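PDB 4CZW: PAN2-PAN3 deadenylation complex catalytic subunit pan2 from Neurospora crassa, which is the catalytic subunit of a deadenylase that probably shortens mRNA poly(A) tails by metal-dependent exonucleolytic cleavage to 5'-AMP, here as its pseudo-ubiquitin-hydrolase and exonuclease domains. Local coordinates for residues A[82-87]-A[528-533]; A[102-107]-A[557-562]; A[72-77]-A[410-415]. All blocks are in the same frame, centred on the assembly; numbering follows the deposited sequence.

Interaction 1: A[82-87]-A[528-533]; sequences LCELGY and SPKTAY. With ZN (zinc ion), chain B.
Two backbone carbonyls, C75 O and A77 O, accept hydrogen bonds from the ammonium NZ of K530, and a zinc-bound thiolate lies beside it: C83 SG is 3.5 Å from NZ. The lysine gets there by setting CG anti to its backbone N (chi1 -176°), bending at chi2 (-109°) and then running out straight. Its positive charge would be expected to temper the negative charge of the metal site, where C83 SG binds zinc at 2.3 Å alongside H70, C75 and C80. The alkyl part is used as well. K530 CE lies 3.3 Å from Y87 OH, the two side chains crossing at about a right angle, while E84 OE2 rests 3.6 Å from K530 CG and so meets the aliphatic chain rather than the charge.

One turn further along, the helical segments 82-87 and 529-533, whose axes approach to 12.0 Å, are bridged by aromatics. Y87 and Y533 reach toward each other, and Y533 CE1 comes 3.5 Å from Y87 CG over one face of the Y87 ring. The planes stand 48° apart, an oblique pair, and C83 O faces the opposite side of the Y87 ring. At the far end a water donates both to Y87 O and to Y533 OH, and that hydroxyl is also hydrogen-bonded to N559 O. W537 adds a further ring against Y87. The whole is a zinc site of three cysteines and one histidine placed at a domain boundary, between the exonuclease and a USP-like domain that is predicted to be inactive and to act as a structural scaffold.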
ATOM      1  N   LEU A  82       4.854  -6.812   3.343  1.00 39.39           N
ATOM      2  CA  LEU A  82       5.471  -5.582   3.827  1.00 37.71           C
ATOM      3  C   LEU A  82       6.162  -4.839   2.688  1.00 48.13           C
ATOM      4  O   LEU A  82       6.111  -3.611   2.616  1.00 43.68           O
ATOM      5  CB  LEU A  82       6.465  -5.876   4.951  1.00 39.10           C
ATOM      6  CG  LEU A  82       7.053  -4.639   5.633  1.00 41.45           C
ATOM      7  CD1 LEU A  82       5.945  -3.709   6.094  1.00 45.50           C
ATOM      8  CD2 LEU A  82       7.935  -5.040   6.801  1.00 40.52           C
ATOM      9  N   CYS A  83       6.809  -5.590   1.801  1.00 50.73           N
ATOM     10  CA  CYS A  83       7.406  -5.009   0.604  1.00 48.27           C
ATOM     11  C   CYS A  83       6.327  -4.409  -0.285  1.00 45.16           C
ATOM     12  O   CYS A  83       6.463  -3.288  -0.776  1.00 42.32           O
ATOM     13  CB  CYS A  83       8.204  -6.059  -0.173  1.00 42.79           C
ATOM     14  SG  CYS A  83       9.908  -6.269   0.379  1.00 49.42           S
ATOM     15  N   GLU A  84       5.253  -5.167  -0.482  1.00 42.31           N
ATOM     16  CA  GLU A  84       4.120  -4.709  -1.274  1.00 40.67           C
ATOM     17  C   GLU A  84       3.482  -3.477  -0.640  1.00 43.39           C
ATOM     18  O   GLU A  84       2.995  -2.593  -1.344  1.00 49.51           O
ATOM     19  CB  GLU A  84       3.087  -5.826  -1.428  1.00 44.47           C
ATOM     20  CG  GLU A  84       3.631  -7.091  -2.080  1.00 46.30           C
ATOM     21  CD  GLU A  84       3.997  -6.888  -3.538  1.00 45.95           C
ATOM     22  OE1 GLU A  84       3.420  -5.985  -4.180  1.00 51.22           O
ATOM     23  OE2 GLU A  84       4.863  -7.634  -4.044  1.00 50.03           O
ATOM     24  N   LEU A  85       3.488  -3.424   0.688  1.00 46.51           N
ATOM     25  CA  LEU A  85       2.981  -2.263   1.411  1.00 47.02           C
ATOM     26  C   LEU A  85       3.824  -1.031   1.111  1.00 41.89           C
ATOM     27  O   LEU A  85       3.296   0.070   0.957  1.00 43.92           O
ATOM     28  CB  LEU A  85       2.954  -2.526   2.919  1.00 51.57           C
ATOM     29  CG  LEU A  85       1.626  -2.994   3.516  1.00 43.75           C
ATOM     30  CD1 LEU A  85       1.776  -3.272   5.000  1.00 54.48           C
ATOM     31  CD2 LEU A  85       0.541  -1.958   3.279  1.00 46.29           C
ATOM     32  N   GLY A  86       5.135  -1.224   1.028  1.00 37.49           N
ATOM     33  CA  GLY A  86       6.045  -0.143   0.704  1.00 44.75           C
ATOM     34  C   GLY A  86       5.808   0.381  -0.698  1.00 45.70           C
ATOM     35  O   GLY A  86       5.882   1.586  -0.940  1.00 37.30           O
ATOM     36  N   TYR A  87       5.514  -0.529  -1.622  1.00 43.36           N
ATOM     37  CA  TYR A  87       5.249  -0.165  -3.010  1.00 43.07           C
ATOM     38  C   TYR A  87       3.989   0.687  -3.118  1.00 45.55           C
ATOM     39  O   TYR A  87       3.977   1.710  -3.803  1.00 50.62           O
ATOM     40  CB  TYR A  87       5.109  -1.415  -3.882  1.00 37.88           C
ATOM     41  CG  TYR A  87       6.314  -2.331  -3.861  1.00 42.46           C
ATOM     42  CD1 TYR A  87       7.586  -1.838  -3.599  1.00 36.24           C
ATOM     43  CD2 TYR A  87       6.177  -3.691  -4.106  1.00 39.49           C
ATOM     44  CE1 TYR A  87       8.687  -2.675  -3.579  1.00 31.68           C
ATOM     45  CE2 TYR A  87       7.272  -4.534  -4.089  1.00 40.04           C
ATOM     46  CZ  TYR A  87       8.523  -4.021  -3.824  1.00 40.09           C
ATOM     47  OH  TYR A  87       9.615  -4.861  -3.806  1.00 44.77           O
ATOM     48  N   SER A 528      10.351 -14.293 -10.403  1.00 44.92           N
ATOM     49  CA  SER A 528       9.092 -14.024  -9.720  1.00 46.56           C
ATOM     50  C   SER A 528       8.648 -12.587  -9.997  1.00 49.50           C
ATOM     51  O   SER A 528       9.485 -11.726 -10.267  1.00 51.55           O
ATOM     52  CB  SER A 528       9.236 -14.265  -8.215  1.00 46.80           C
ATOM     53  OG  SER A 528      10.050 -13.275  -7.613  1.00 52.52           O
ATOM     54  N   PRO A 529       7.329 -12.330  -9.947  1.00 44.93           N
ATOM     55  CA  PRO A 529       6.770 -10.999 -10.220  1.00 40.85           C
ATOM     56  C   PRO A 529       7.403  -9.882  -9.393  1.00 46.35           C
ATOM     57  O   PRO A 529       7.729  -8.825  -9.935  1.00 49.81           O
ATOM     58  CB  PRO A 529       5.293 -11.164  -9.852  1.00 34.45           C
ATOM     59  CG  PRO A 529       5.014 -12.601 -10.099  1.00 47.98           C
ATOM     60  CD  PRO A 529       6.270 -13.331  -9.715  1.00 37.70           C
ATOM     61  N   LYS A 530       7.576 -10.118  -8.097  1.00 48.17           N
ATOM     62  CA  LYS A 530       8.117  -9.105  -7.199  1.00 44.96           C
ATOM     63  C   LYS A 530       9.605  -8.874  -7.447  1.00 40.24           C
ATOM     64  O   LYS A 530      10.117  -7.779  -7.222  1.00 46.96           O
ATOM     65  CB  LYS A 530       7.872  -9.507  -5.742  1.00 47.40           C
ATOM     66  CG  LYS A 530       8.318  -8.484  -4.710  1.00 45.89           C
ATOM     67  CD  LYS A 530       9.547  -8.964  -3.959  1.00 50.32           C
ATOM     68  CE  LYS A 530       9.883  -8.042  -2.802  1.00 49.87           C
ATOM     69  NZ  LYS A 530      10.998  -8.575  -1.971  1.00 42.74           N
ATOM     70  N   THR A 531      10.294  -9.909  -7.919  1.00 46.99           N
ATOM     71  CA  THR A 531      11.718  -9.807  -8.217  1.00 46.19           C
ATOM     72  C   THR A 531      11.966  -8.821  -9.354  1.00 49.48           C
ATOM     73  O   THR A 531      12.848  -7.966  -9.267  1.00 51.44           O
ATOM     74  CB  THR A 531      12.320 -11.175  -8.593  1.00 42.74           C
ATOM     75  OG1 THR A 531      12.124 -12.098  -7.514  1.00 56.28           O
ATOM     76  CG2 THR A 531      13.808 -11.045  -8.877  1.00 31.99           C
ATOM     77  N   ALA A 532      11.177  -8.941 -10.416  1.00 43.31           N
ATOM     78  CA  ALA A 532      11.298  -8.048 -11.560  1.00 43.75           C
ATOM     79  C   ALA A 532      10.809  -6.647 -11.212  1.00 42.33           C
ATOM     80  O   ALA A 532      11.388  -5.653 -11.649  1.00 51.98           O
ATOM     81  CB  ALA A 532      10.528  -8.599 -12.745  1.00 44.65           C
ATOM     82  N   TYR A 533       9.741  -6.579 -10.424  1.00 37.91           N
ATOM     83  CA  TYR A 533       9.185  -5.301  -9.994  1.00 34.52           C
ATOM     84  C   TYR A 533      10.187  -4.538  -9.137  1.00 40.27           C
ATOM     85  O   TYR A 533      10.284  -3.314  -9.220  1.00 41.83           O
ATOM     86  CB  TYR A 533       7.882  -5.514  -9.215  1.00 39.94           C
ATOM     87  CG  TYR A 533       7.176  -4.232  -8.830  1.00 33.79           C
ATOM     88  CD1 TYR A 533       7.506  -3.556  -7.659  1.00 29.54           C
ATOM     89  CD2 TYR A 533       6.174  -3.700  -9.631  1.00 33.58           C
ATOM     90  CE1 TYR A 533       6.864  -2.384  -7.306  1.00 38.54           C
ATOM     91  CE2 TYR A 533       5.527  -2.531  -9.284  1.00 38.16           C
ATOM     92  CZ  TYR A 533       5.874  -1.878  -8.121  1.00 37.16           C
ATOM     93  OH  TYR A 533       5.230  -0.712  -7.772  1.00 39.23           O
TER
HETATM   94 ZN    ZN B3094      10.158  -7.846   2.057  1.00 47.14          ZN
HETATM   95  O   HOH W   1       5.621   1.284  -6.335  1.00 41.20           O

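Interaction 2: A[102-107]-A[557-562]; sequences ATNMLR and VINIQV
Hydrogen bonds carry this contact, and both involve an asparagine. N559 sets its CG anti to its backbone N (chi1 -161°) and extends to the first turn of helix 103-109, where OD1 accepts the backbone N-H of N104 at 3.0 Å. That bond is nearly straight (173°) and lies in the carbonyl plane. The residue at the N-cap position, A102, offers no side-chain acceptor, so the oxygen comes from the other domain; the helix end would be expected to polarise it. In return N104 ND2 donates to I558 O over 3.0 Å, meeting that oxygen from above its carbonyl plane at a more bent 143°.

Water adds a third link, donating to N559 OD1 and accepting from M105 N. The other end of the N559 amide is engaged too, since ND2 bonds to H101 O.

Packing is slight. The two asparagine side chains slide past each other in opposite directions, N104 ND2 passing 3.3 Å from N559 CB. N559 has positive phi and is the C-prime residue of the Schellman motif that ends helix 551-558, the helix carrying D554, a catalytic-metal ligand by similarity.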
ATOM      1  N   ALA A 102      -3.846  -1.076  -6.106  1.00 44.70           N
ATOM      2  CA  ALA A 102      -2.973  -2.011  -5.405  1.00 46.52           C
ATOM      3  C   ALA A 102      -3.153  -3.437  -5.912  1.00 48.68           C
ATOM      4  O   ALA A 102      -3.339  -4.363  -5.124  1.00 56.90           O
ATOM      5  CB  ALA A 102      -3.231  -1.946  -3.907  1.00 43.17           C
ATOM      6  N   THR A 103      -3.088  -3.606  -7.229  1.00 48.25           N
ATOM      7  CA  THR A 103      -3.289  -4.910  -7.854  1.00 46.34           C
ATOM      8  C   THR A 103      -2.246  -5.936  -7.414  1.00 45.22           C
ATOM      9  O   THR A 103      -2.594  -7.035  -6.982  1.00 47.46           O
ATOM     10  CB  THR A 103      -3.260  -4.802  -9.391  1.00 40.98           C
ATOM     11  OG1 THR A 103      -4.352  -3.988  -9.835  1.00 51.94           O
ATOM     12  CG2 THR A 103      -3.374  -6.177 -10.024  1.00 35.95           C
ATOM     13  N   ASN A 104      -0.972  -5.569  -7.523  1.00 42.91           N
ATOM     14  CA  ASN A 104       0.123  -6.468  -7.168  1.00 49.79           C
ATOM     15  C   ASN A 104       0.068  -6.929  -5.715  1.00 52.82           C
ATOM     16  O   ASN A 104       0.414  -8.068  -5.402  1.00 47.55           O
ATOM     17  CB  ASN A 104       1.473  -5.797  -7.432  1.00 37.18           C
ATOM     18  CG  ASN A 104       1.735  -5.564  -8.907  1.00 41.07           C
ATOM     19  OD1 ASN A 104       0.984  -6.024  -9.766  1.00 44.55           O
ATOM     20  ND2 ASN A 104       2.819  -4.857  -9.208  1.00 36.32           N
HETATM   21  N   MSE A 105      -0.369  -6.038  -4.832  1.00 48.63           N
HETATM   22  CA  MSE A 105      -0.370  -6.314  -3.402  1.00 47.27           C
HETATM   23  C   MSE A 105      -1.542  -7.206  -2.994  1.00 48.88           C
HETATM   24  O   MSE A 105      -1.418  -8.021  -2.080  1.00 42.44           O
HETATM   25  CB  MSE A 105      -0.394  -4.998  -2.616  1.00 53.26           C
HETATM   26  CG  MSE A 105      -1.700  -4.692  -1.899  1.00 78.84           C
HETATM   27 SE   MSE A 105      -1.579  -5.072   0.002  1.00 82.19          SE
HETATM   28  CE  MSE A 105      -0.008  -3.996   0.387  1.00 30.77           C
ATOM     29  N   LEU A 106      -2.672  -7.058  -3.678  1.00 47.89           N
ATOM     30  CA  LEU A 106      -3.848  -7.870  -3.389  1.00 47.60           C
ATOM     31  C   LEU A 106      -3.690  -9.242  -4.026  1.00 54.12           C
ATOM     32  O   LEU A 106      -4.274 -10.227  -3.572  1.00 58.86           O
ATOM     33  CB  LEU A 106      -5.118  -7.185  -3.891  1.00 44.78           C
ATOM     34  CG  LEU A 106      -5.455  -5.840  -3.243  1.00 45.10           C
ATOM     35  CD1 LEU A 106      -6.700  -5.234  -3.871  1.00 48.11           C
ATOM     36  CD2 LEU A 106      -5.626  -5.996  -1.740  1.00 42.90           C
ATOM     37  N   ARG A 107      -2.892  -9.292  -5.086  1.00 51.66           N
ATOM     38  CA  ARG A 107      -2.578 -10.541  -5.760  1.00 49.76           C
ATOM     39  C   ARG A 107      -1.598 -11.351  -4.919  1.00 52.67           C
ATOM     40  O   ARG A 107      -1.708 -12.573  -4.821  1.00 53.12           O
ATOM     41  CB  ARG A 107      -2.003 -10.264  -7.150  1.00 56.58           C
ATOM     42  CG  ARG A 107      -1.764 -11.495  -8.002  1.00 65.85           C
ATOM     43  CD  ARG A 107      -1.368 -11.096  -9.415  1.00 81.90           C
ATOM     44  NE  ARG A 107      -2.455 -10.417 -10.115  1.00 72.14           N
ATOM     45  CZ  ARG A 107      -2.284  -9.605 -11.154  1.00 65.73           C
ATOM     46  NH1 ARG A 107      -1.065  -9.357 -11.612  1.00 62.73           N
ATOM     47  NH2 ARG A 107      -3.333  -9.034 -11.731  1.00 50.09           N
ATOM     48  N   VAL A 557      -0.093  -1.619 -15.775  1.00 42.66           N
ATOM     49  CA  VAL A 557      -0.066  -3.069 -15.626  1.00 45.55           C
ATOM     50  C   VAL A 557       1.120  -3.496 -14.761  1.00 33.74           C
ATOM     51  O   VAL A 557       1.038  -4.470 -14.012  1.00 39.37           O
ATOM     52  CB  VAL A 557      -0.008  -3.770 -16.997  1.00 48.80           C
ATOM     53  CG1 VAL A 557      -0.050  -5.281 -16.833  1.00 41.88           C
ATOM     54  CG2 VAL A 557      -1.162  -3.300 -17.867  1.00 37.05           C
ATOM     55  N   ILE A 558       2.218  -2.750 -14.858  1.00 38.60           N
ATOM     56  CA  ILE A 558       3.359  -2.942 -13.968  1.00 38.49           C
ATOM     57  C   ILE A 558       2.940  -2.604 -12.536  1.00 44.18           C
ATOM     58  O   ILE A 558       3.497  -3.133 -11.570  1.00 45.20           O
ATOM     59  CB  ILE A 558       4.569  -2.073 -14.403  1.00 41.77           C
ATOM     60  CG1 ILE A 558       5.122  -2.554 -15.745  1.00 42.23           C
ATOM     61  CG2 ILE A 558       5.681  -2.101 -13.364  1.00 29.96           C
ATOM     62  CD1 ILE A 558       6.279  -1.725 -16.260  1.00 35.79           C
ATOM     63  N   ASN A 559       1.931  -1.741 -12.424  1.00 43.99           N
ATOM     64  CA  ASN A 559       1.418  -1.246 -11.145  1.00 45.45           C
ATOM     65  C   ASN A 559       2.478  -0.419 -10.426  1.00 44.56           C
ATOM     66  O   ASN A 559       2.933  -0.776  -9.339  1.00 41.74           O
ATOM     67  CB  ASN A 559       0.937  -2.399 -10.257  1.00 40.08           C
ATOM     68  CG  ASN A 559      -0.002  -1.944  -9.154  1.00 39.11           C
ATOM     69  OD1 ASN A 559      -0.562  -2.763  -8.427  1.00 46.00           O
ATOM     70  ND2 ASN A 559      -0.191  -0.634  -9.033  1.00 42.80           N
ATOM     71  N   ILE A 560       2.860   0.692 -11.046  1.00 40.60           N
ATOM     72  CA  ILE A 560       3.870   1.580 -10.490  1.00 37.31           C
ATOM     73  C   ILE A 560       3.559   3.027 -10.875  1.00 43.08           C
ATOM     74  O   ILE A 560       2.844   3.279 -11.847  1.00 45.02           O
ATOM     75  CB  ILE A 560       5.285   1.193 -10.976  1.00 35.62           C
ATOM     76  CG1 ILE A 560       6.357   1.742 -10.031  1.00 41.02           C
ATOM     77  CG2 ILE A 560       5.514   1.658 -12.408  1.00 39.83           C
ATOM     78  CD1 ILE A 560       7.758   1.306 -10.385  1.00 41.18           C
ATOM     79  N   GLN A 561       4.080   3.970 -10.097  1.00 44.14           N
ATOM     80  CA  GLN A 561       3.897   5.390 -10.377  1.00 39.47           C
ATOM     81  C   GLN A 561       5.241   6.067 -10.614  1.00 46.70           C
ATOM     82  O   GLN A 561       6.135   6.006  -9.769  1.00 46.95           O
ATOM     83  CB  GLN A 561       3.154   6.075  -9.228  1.00 38.93           C
ATOM     84  CG  GLN A 561       1.699   5.654  -9.079  1.00 43.88           C
ATOM     85  CD  GLN A 561       0.789   6.310 -10.101  1.00 45.56           C
ATOM     86  OE1 GLN A 561       1.145   7.319 -10.711  1.00 48.13           O
ATOM     87  NE2 GLN A 561      -0.394   5.738 -10.293  1.00 45.10           N
ATOM     88  N   VAL A 562       5.383   6.707 -11.771  1.00 41.49           N
ATOM     89  CA  VAL A 562       6.619   7.396 -12.116  1.00 35.52           C
ATOM     90  C   VAL A 562       6.363   8.884 -12.333  1.00 34.98           C
ATOM     91  O   VAL A 562       5.496   9.257 -13.126  1.00 42.04           O
ATOM     92  CB  VAL A 562       7.265   6.800 -13.383  1.00 42.46           C
ATOM     93  CG1 VAL A 562       8.635   7.414 -13.620  1.00 38.25           C
ATOM     94  CG2 VAL A 562       7.371   5.286 -13.265  1.00 36.72           C
TER
HETATM   95  O   HOH W   2       0.155  -2.840  -5.364  1.00 41.68           O

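Interaction 3: A[72-77]-A[410-415]; sequences ATACLA and DTSVLF. With ZN (zinc ion), chain B.
Although D410 carries a carboxylate, the single direct hydrogen bond across this contact is a backbone one, and the acid turns its oxygen back upon its own chain. Two side-chain-closed turns face each other here, an ST turn at T73 and an Asx turn at D410. The first belongs to the loop between helices 61-71 and 81-94 that supplies zinc ligands; the second lies in the chain connecting strand 385-394 of the USP-like domain with strand 441-451 of the exonuclease.

The bond between them runs from D410 N to A72 O, 3.0 Å long, with the donor almost on the axis of the C=O (171°). A water also sits between the segments, beside T73 O and D410 O, and T73 O is in addition bonded by K534 NZ.

D410 OD1 is gripped twice within its own turn. S412 OG donates to its syn lone pair at 2.5 Å, and S412 N reaches it at 3.1 Å from above the carboxylate plane, 57° out of it. Both bonds fix the rotation of the acid, and R416 NH2 is bonded to S412 OG. The methyl of A74 packs against this turn, its CB 3.2 Å from D410 OD1 and also close to S412 OG. Further on, the L76 and V413 side chains cross obliquely, L76 CD2 4.1 Å from V413 CG2.

The ST turn leads straight into the metal ligand. T73 OG1, also hydrogen-bonded to O of the zinc ligand H70, accepts C75 N at 3.3 Å, and the sulfur that C75 turns to zinc also accepts an N-H, with A77 N 3.6 Å from C75 SG.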
ATOM      1  N   ALA A  72      13.094  -1.049   0.912  1.00 34.58           N
ATOM      2  CA  ALA A  72      14.318  -0.506   0.338  1.00 40.60           C
ATOM      3  C   ALA A  72      15.517  -1.432   0.538  1.00 52.81           C
ATOM      4  O   ALA A  72      16.618  -1.138   0.071  1.00 50.49           O
ATOM      5  CB  ALA A  72      14.608   0.863   0.931  1.00 38.87           C
ATOM      6  N   THR A  73      15.305  -2.545   1.234  1.00 49.03           N
ATOM      7  CA  THR A  73      16.378  -3.505   1.472  1.00 50.19           C
ATOM      8  C   THR A  73      16.521  -4.462   0.294  1.00 49.93           C
ATOM      9  O   THR A  73      15.881  -4.286  -0.743  1.00 50.95           O
ATOM     10  CB  THR A  73      16.144  -4.322   2.758  1.00 53.07           C
ATOM     11  OG1 THR A  73      15.026  -5.201   2.577  1.00 41.86           O
ATOM     12  CG2 THR A  73      15.880  -3.399   3.939  1.00 53.14           C
ATOM     13  N   ALA A  74      17.359  -5.478   0.463  1.00 45.48           N
ATOM     14  CA  ALA A  74      17.614  -6.447  -0.595  1.00 41.77           C
ATOM     15  C   ALA A  74      16.642  -7.619  -0.531  1.00 45.43           C
ATOM     16  O   ALA A  74      16.875  -8.658  -1.150  1.00 48.32           O
ATOM     17  CB  ALA A  74      19.047  -6.950  -0.515  1.00 40.00           C
ATOM     18  N   CYS A  75      15.554  -7.440   0.215  1.00 52.89           N
ATOM     19  CA  CYS A  75      14.553  -8.486   0.410  1.00 44.88           C
ATOM     20  C   CYS A  75      14.018  -9.024  -0.913  1.00 46.23           C
ATOM     21  O   CYS A  75      13.436  -8.284  -1.706  1.00 54.20           O
ATOM     22  CB  CYS A  75      13.397  -7.959   1.265  1.00 42.53           C
ATOM     23  SG  CYS A  75      12.035  -9.129   1.508  1.00 43.89           S
ATOM     24  N   LEU A  76      14.227 -10.316  -1.144  1.00 50.42           N
ATOM     25  CA  LEU A  76      13.751 -10.968  -2.358  1.00 48.93           C
ATOM     26  C   LEU A  76      12.626 -11.948  -2.050  1.00 47.92           C
ATOM     27  O   LEU A  76      12.325 -12.835  -2.849  1.00 48.68           O
ATOM     28  CB  LEU A  76      14.898 -11.692  -3.067  1.00 47.52           C
ATOM     29  CG  LEU A  76      15.991 -10.811  -3.673  1.00 54.59           C
ATOM     30  CD1 LEU A  76      17.064 -11.666  -4.329  1.00 52.52           C
ATOM     31  CD2 LEU A  76      15.395  -9.834  -4.673  1.00 41.75           C
ATOM     32  N   ALA A  77      12.009 -11.783  -0.885  1.00 47.56           N
ATOM     33  CA  ALA A  77      10.892 -12.629  -0.489  1.00 45.06           C
ATOM     34  C   ALA A  77       9.670 -12.335  -1.348  1.00 50.52           C
ATOM     35  O   ALA A  77       9.327 -11.176  -1.582  1.00 48.99           O
ATOM     36  CB  ALA A  77      10.570 -12.435   0.983  1.00 32.42           C
ATOM     37  N   ASP A 410      19.104  -0.032  -1.290  1.00 51.77           N
ATOM     38  CA  ASP A 410      19.875  -1.189  -1.731  1.00 45.97           C
ATOM     39  C   ASP A 410      19.619  -1.463  -3.208  1.00 53.16           C
ATOM     40  O   ASP A 410      18.471  -1.533  -3.646  1.00 51.66           O
ATOM     41  CB  ASP A 410      19.531  -2.421  -0.892  1.00 46.27           C
ATOM     42  CG  ASP A 410      20.443  -3.596  -1.183  1.00 54.35           C
ATOM     43  OD1 ASP A 410      20.148  -4.362  -2.122  1.00 51.08           O
ATOM     44  OD2 ASP A 410      21.458  -3.752  -0.470  1.00 57.30           O
ATOM     45  N   THR A 411      20.696  -1.620  -3.973  1.00 56.46           N
ATOM     46  CA  THR A 411      20.594  -1.760  -5.422  1.00 51.69           C
ATOM     47  C   THR A 411      21.138  -3.096  -5.925  1.00 50.08           C
ATOM     48  O   THR A 411      21.364  -3.267  -7.122  1.00 53.93           O
ATOM     49  CB  THR A 411      21.348  -0.628  -6.143  1.00 50.05           C
ATOM     50  OG1 THR A 411      22.754  -0.754  -5.891  1.00 46.94           O
ATOM     51  CG2 THR A 411      20.870   0.731  -5.653  1.00 34.73           C
ATOM     52  N   SER A 412      21.337  -4.036  -5.007  1.00 52.25           N
ATOM     53  CA  SER A 412      21.960  -5.317  -5.335  1.00 55.64           C
ATOM     54  C   SER A 412      21.136  -6.155  -6.313  1.00 52.04           C
ATOM     55  O   SER A 412      21.674  -7.020  -7.002  1.00 59.22           O
ATOM     56  CB  SER A 412      22.208  -6.122  -4.058  1.00 52.74           C
ATOM     57  OG  SER A 412      20.994  -6.396  -3.383  1.00 48.11           O
ATOM     58  N   VAL A 413      19.833  -5.894  -6.371  1.00 49.55           N
ATOM     59  CA  VAL A 413      18.937  -6.654  -7.236  1.00 49.73           C
ATOM     60  C   VAL A 413      19.217  -6.363  -8.713  1.00 58.77           C
ATOM     61  O   VAL A 413      18.925  -7.182  -9.585  1.00 59.48           O
ATOM     62  CB  VAL A 413      17.453  -6.349  -6.906  1.00 49.32           C
ATOM     63  CG1 VAL A 413      17.111  -4.900  -7.230  1.00 44.00           C
ATOM     64  CG2 VAL A 413      16.520  -7.307  -7.639  1.00 39.50           C
ATOM     65  N   LEU A 414      19.806  -5.203  -8.985  1.00 54.68           N
ATOM     66  CA  LEU A 414      20.099  -4.793 -10.354  1.00 54.58           C
ATOM     67  C   LEU A 414      21.331  -5.496 -10.916  1.00 64.17           C
ATOM     68  O   LEU A 414      21.468  -5.644 -12.131  1.00 60.94           O
ATOM     69  CB  LEU A 414      20.297  -3.276 -10.424  1.00 54.50           C
ATOM     70  CG  LEU A 414      19.106  -2.390 -10.056  1.00 53.98           C
ATOM     71  CD1 LEU A 414      19.499  -0.921 -10.109  1.00 42.43           C
ATOM     72  CD2 LEU A 414      17.926  -2.663 -10.976  1.00 45.98           C
ATOM     73  N   PHE A 415      22.223  -5.929 -10.033  1.00 63.80           N
ATOM     74  CA  PHE A 415      23.506  -6.481 -10.457  1.00 60.67           C
ATOM     75  C   PHE A 415      23.604  -7.992 -10.258  1.00 65.66           C
ATOM     76  O   PHE A 415      24.527  -8.630 -10.762  1.00 70.62           O
ATOM     77  CB  PHE A 415      24.648  -5.791  -9.705  1.00 57.21           C
ATOM     78  CG  PHE A 415      24.573  -4.291  -9.731  1.00 56.99           C
ATOM     79  CD1 PHE A 415      24.974  -3.582 -10.851  1.00 54.57           C
ATOM     80  CD2 PHE A 415      24.107  -3.588  -8.632  1.00 52.58           C
ATOM     81  CE1 PHE A 415      24.908  -2.201 -10.876  1.00 56.57           C
ATOM     82  CE2 PHE A 415      24.039  -2.207  -8.651  1.00 50.82           C
ATOM     83  CZ  PHE A 415      24.439  -1.514  -9.774  1.00 58.68           C
TER
HETATM   84 ZN    ZN B3094      10.158  -7.846   2.057  1.00 47.14          ZN
HETATM   85  O   HOH W   3      15.882  -2.743  -2.957  1.00 46.32           O

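Overall arrangement
Interactions 1 and 2 are buried near the middle of the chain, with centres 9 Å apart, and both join the USP-like domain to the exonuclease; Y533 and N559 tie them together directly. Interaction 3 lies further out, is only partly buried, and reaches interaction 1 through the shared zinc site and the loop carbonyls that hold K530. Chemistry follows place. In 82-87 with 528-533, helix meets helix through rings, a lysine and a thiolate. Asparagine amides settle a helix start against a helix end in 102-107 with 557-562. Between 72-77 and 410-415, loop meets linker through one backbone bond, a water and light side-chain packing. Interactions 2 and 3 do not touch.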